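Local coordinates for protein deoxycytidylate deaminase (Cyanophage S-TIM5, PDB 4P9C) that probably catalyses the zinc-dependent deamination of dCMP to dUMP, at residues His70-Ala75 with His95-Asp100. Residues are numbered along the deposited sequence; the frame is centred on the assembly and turned at random. Where two conformers were deposited one is given.
Sequences HAEQNA and HSPCPD. With ZN (zinc ion), chain M; DU (2'-deoxyuridine-5'-monophosphate), chain O; DCM (2'-deoxycytidine-5'-monophosphate), chain N.
His70 and Cys98 are joined through a zinc ion and the bound 2'-deoxyuridine-5'-monophosphate, with no direct hydrogen bond between 70-75 and 95-100. This is the zinc site of the cytidine deaminase fold, where the HAE sequence at the start of helix 71-81 faces the PCxxC sequence leading into helix 99-107. His70 ND1 lies 2.1 Å from the zinc and Cys98 SG 2.3 Å from it; Cys101 of the same chain and O4 of the nucleotide complete four ligands. The Cys98 sulfur sits between its own backbone N and carbonyl carbon (chi1 70°), and approaches the His70 ring obliquely. Three hydrogen bonds hold O2, N3 and O4 of the uracil. Ala71 N donates to O2 and Cys98 N to O4, the latter over 2.9 Å, while N3 of the base donates its hydrogen to Glu72 OE2 at 2.7 Å. Glu72, the predicted proton donor, bends at chi2 (83°), which brings OE2 level with the base, in line to accept from N3. Glu72 CG rests 4.0 Å from Pro97 CB, and the two side chains cross at about a right angle. The uracil carbon C2 stands over one face of the His70 imidazole, toward the rim. Farther along helix 71-81, Asn74 ND2 reaches O3' of a separate 2'-deoxycytidine-5'-monophosphate. Within 70-75, the extended Gln73 side chain reaches back to the N-cap residue His70: His70 N donates to a lone pair of Gln73 OE1, in the carbonyl plane, at 2.9 Å and a nearly straight 168°.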
loop_
_atom_site.group_PDB
_atom_site.type_symbol
_atom_site.label_atom_id
_atom_site.label_comp_id
_atom_site.label_asym_id
_atom_site.label_seq_id
_atom_site.Cartn_x
_atom_site.Cartn_y
_atom_site.Cartn_z
ATOM N N HIS A 70 -13.360 17.002 -16.769
ATOM C CA HIS A 70 -12.639 18.168 -16.277
ATOM C C HIS A 70 -11.298 17.721 -15.694
ATOM O O HIS A 70 -11.145 16.564 -15.291
ATOM C CB HIS A 70 -13.477 18.899 -15.227
ATOM C CG HIS A 70 -14.636 19.665 -15.791
ATOM N ND1 HIS A 70 -15.164 20.778 -15.170
ATOM C CD2 HIS A 70 -15.368 19.484 -16.917
ATOM C CE1 HIS A 70 -16.170 21.247 -15.884
ATOM N NE2 HIS A 70 -16.313 20.480 -16.952
ATOM N N ALA A 71 -10.330 18.634 -15.664
ATOM C CA ALA A 71 -9.008 18.323 -15.124
ATOM C C ALA A 71 -9.103 17.834 -13.681
ATOM O O ALA A 71 -8.371 16.924 -13.281
ATOM C CB ALA A 71 -8.093 19.537 -15.218
ATOM N N GLU A 72 -10.006 18.443 -12.911
ATOM C CA GLU A 72 -10.198 18.095 -11.499
ATOM C C GLU A 72 -10.831 16.723 -11.366
ATOM O O GLU A 72 -10.525 15.982 -10.432
ATOM C CB GLU A 72 -11.074 19.127 -10.782
ATOM C CG GLU A 72 -10.521 20.547 -10.767
ATOM C CD GLU A 72 -10.835 21.319 -12.037
ATOM O OE1 GLU A 72 -10.291 22.429 -12.202
ATOM O OE2 GLU A 72 -11.620 20.824 -12.875
ATOM N N GLN A 73 -11.722 16.395 -12.297
ATOM C CA GLN A 73 -12.346 15.079 -12.340
ATOM C C GLN A 73 -11.312 14.009 -12.644
ATOM O O GLN A 73 -11.284 12.964 -11.994
ATOM C CB GLN A 73 -13.451 15.033 -13.391
ATOM C CG GLN A 73 -14.776 15.608 -12.937
ATOM C CD GLN A 73 -15.803 15.622 -14.048
ATOM O OE1 GLN A 73 -15.495 15.949 -15.196
ATOM N NE2 GLN A 73 -17.041 15.278 -13.711
ATOM N N ASN A 74 -10.462 14.280 -13.632
ATOM C CA ASN A 74 -9.418 13.348 -14.028
ATOM C C ASN A 74 -8.401 13.087 -12.931
ATOM O O ASN A 74 -7.926 11.961 -12.788
ATOM C CB ASN A 74 -8.720 13.823 -15.301
ATOM C CG ASN A 74 -9.448 13.394 -16.551
ATOM O OD1 ASN A 74 -9.982 12.284 -16.624
ATOM N ND2 ASN A 74 -9.473 14.265 -17.549
ATOM N N ALA A 75 -8.073 14.123 -12.161
ATOM C CA ALA A 75 -7.153 13.979 -11.037
ATOM C C ALA A 75 -7.806 13.190 -9.907
ATOM O O ALA A 75 -7.151 12.387 -9.244
ATOM C CB ALA A 75 -6.694 15.344 -10.545
ATOM N N HIS A 95 -6.900 26.792 -13.496
ATOM C CA HIS A 95 -8.139 27.535 -13.412
ATOM C C HIS A 95 -8.894 27.084 -12.177
ATOM O O HIS A 95 -8.730 25.952 -11.718
ATOM C CB HIS A 95 -8.988 27.298 -14.664
ATOM C CG HIS A 95 -8.326 27.740 -15.934
ATOM N ND1 HIS A 95 -7.354 26.993 -16.565
ATOM C CD2 HIS A 95 -8.494 28.854 -16.684
ATOM C CE1 HIS A 95 -6.951 27.628 -17.650
ATOM N NE2 HIS A 95 -7.627 28.759 -17.749
ATOM N N SER A 96 -9.720 27.979 -11.647
ATOM C CA SER A 96 -10.583 27.680 -10.509
ATOM C C SER A 96 -11.612 26.607 -10.872
ATOM O O SER A 96 -12.263 26.704 -11.914
ATOM C CB SER A 96 -11.292 28.952 -10.031
ATOM O OG SER A 96 -12.078 29.519 -11.068
ATOM N N PRO A 97 -11.757 25.579 -10.013
ATOM C CA PRO A 97 -12.667 24.460 -10.271
ATOM C C PRO A 97 -14.130 24.883 -10.352
ATOM O O PRO A 97 -14.531 25.866 -9.722
ATOM C CB PRO A 97 -12.459 23.544 -9.057
ATOM C CG PRO A 97 -11.147 23.947 -8.484
ATOM C CD PRO A 97 -11.048 25.416 -8.731
ATOM N N CYS A 98 -14.908 24.129 -11.126
ATOM C CA CYS A 98 -16.342 24.356 -11.250
ATOM C C CYS A 98 -17.072 23.872 -9.990
ATOM O O CYS A 98 -16.515 23.077 -9.231
ATOM C CB CYS A 98 -16.876 23.647 -12.501
ATOM S SG CYS A 98 -16.904 21.845 -12.402
ATOM N N PRO A 99 -18.313 24.356 -9.757
ATOM C CA PRO A 99 -19.099 23.946 -8.587
ATOM C C PRO A 99 -19.216 22.431 -8.378
ATOM O O PRO A 99 -19.116 21.972 -7.237
ATOM C CB PRO A 99 -20.476 24.554 -8.866
ATOM C CG PRO A 99 -20.176 25.777 -9.640
ATOM C CD PRO A 99 -18.985 25.442 -10.500
ATOM N N ASP A 100 -19.426 21.675 -9.462
ATOM C CA ASP A 100 -19.566 20.216 -9.369
ATOM C C ASP A 100 -18.274 19.561 -8.902
ATOM O O ASP A 100 -18.304 18.634 -8.090
ATOM C CB ASP A 100 -20.004 19.603 -10.704
ATOM C CG ASP A 100 -20.287 18.107 -10.598
ATOM O OD1 ASP A 100 -20.789 17.671 -9.540
ATOM O OD2 ASP A 100 -20.009 17.373 -11.570
HETATM ZN ZN ZN M . -14.877 20.942 -13.076
HETATM O OP3 DU O . -16.456 24.833 -22.019
HETATM P P DU O . -16.202 25.520 -20.744
HETATM O OP1 DU O . -16.411 26.984 -20.782
HETATM O OP2 DU O . -16.720 24.861 -19.538
HETATM O "O5'" DU O . -14.626 25.437 -20.576
HETATM C "C5'" DU O . -13.841 24.717 -21.531
HETATM C "C4'" DU O . -12.955 23.702 -20.803
HETATM O "O4'" DU O . -12.938 24.004 -19.400
HETATM C "C3'" DU O . -13.595 22.325 -20.876
HETATM O "O3'" DU O . -12.956 21.555 -21.906
HETATM C "C2'" DU O . -13.298 21.706 -19.521
HETATM C "C1'" DU O . -12.508 22.778 -18.790
HETATM N N1 DU O . -12.846 22.800 -17.350
HETATM C C2 DU O . -12.234 21.952 -16.510
HETATM O O2 DU O . -11.393 21.164 -16.941
HETATM N N3 DU O . -12.544 21.959 -15.144
HETATM C C4 DU O . -13.498 22.855 -14.651
HETATM O O4 DU O . -13.775 22.867 -13.453
HETATM C C5 DU O . -14.132 23.731 -15.523
HETATM C C6 DU O . -13.805 23.703 -16.873
HETATM N N1 DCM N . -5.602 11.605 -18.473
HETATM C C2 DCM N . -5.086 12.357 -17.476
HETATM N N3 DCM N . -3.783 12.109 -17.013
HETATM C C4 DCM N . -3.019 11.076 -17.584
HETATM C C5 DCM N . -3.549 10.304 -18.609
HETATM C C6 DCM N . -4.841 10.567 -19.052
HETATM O O2 DCM N . -5.736 13.265 -16.958
HETATM N N4 DCM N . -1.783 10.844 -17.150
HETATM C "C1'" DCM N . -6.988 11.851 -18.963
HETATM C "C2'" DCM N . -7.068 13.038 -19.906
HETATM C "C3'" DCM N . -8.106 12.617 -20.914
HETATM C "C4'" DCM N . -7.942 11.108 -20.996
HETATM O "O4'" DCM N . -7.452 10.680 -19.702
HETATM O "O3'" DCM N . -9.423 12.931 -20.418
HETATM C "C5'" DCM N . -6.968 10.736 -22.125
HETATM O "O5'" DCM N . -6.918 9.308 -22.225
HETATM P P DCM N . -5.622 8.604 -22.849
HETATM O O1P DCM N . -4.364 8.945 -22.140
HETATM O O2P DCM N . -5.913 7.012 -22.849
HETATM O O3P DCM N . -5.577 9.023 -24.421
#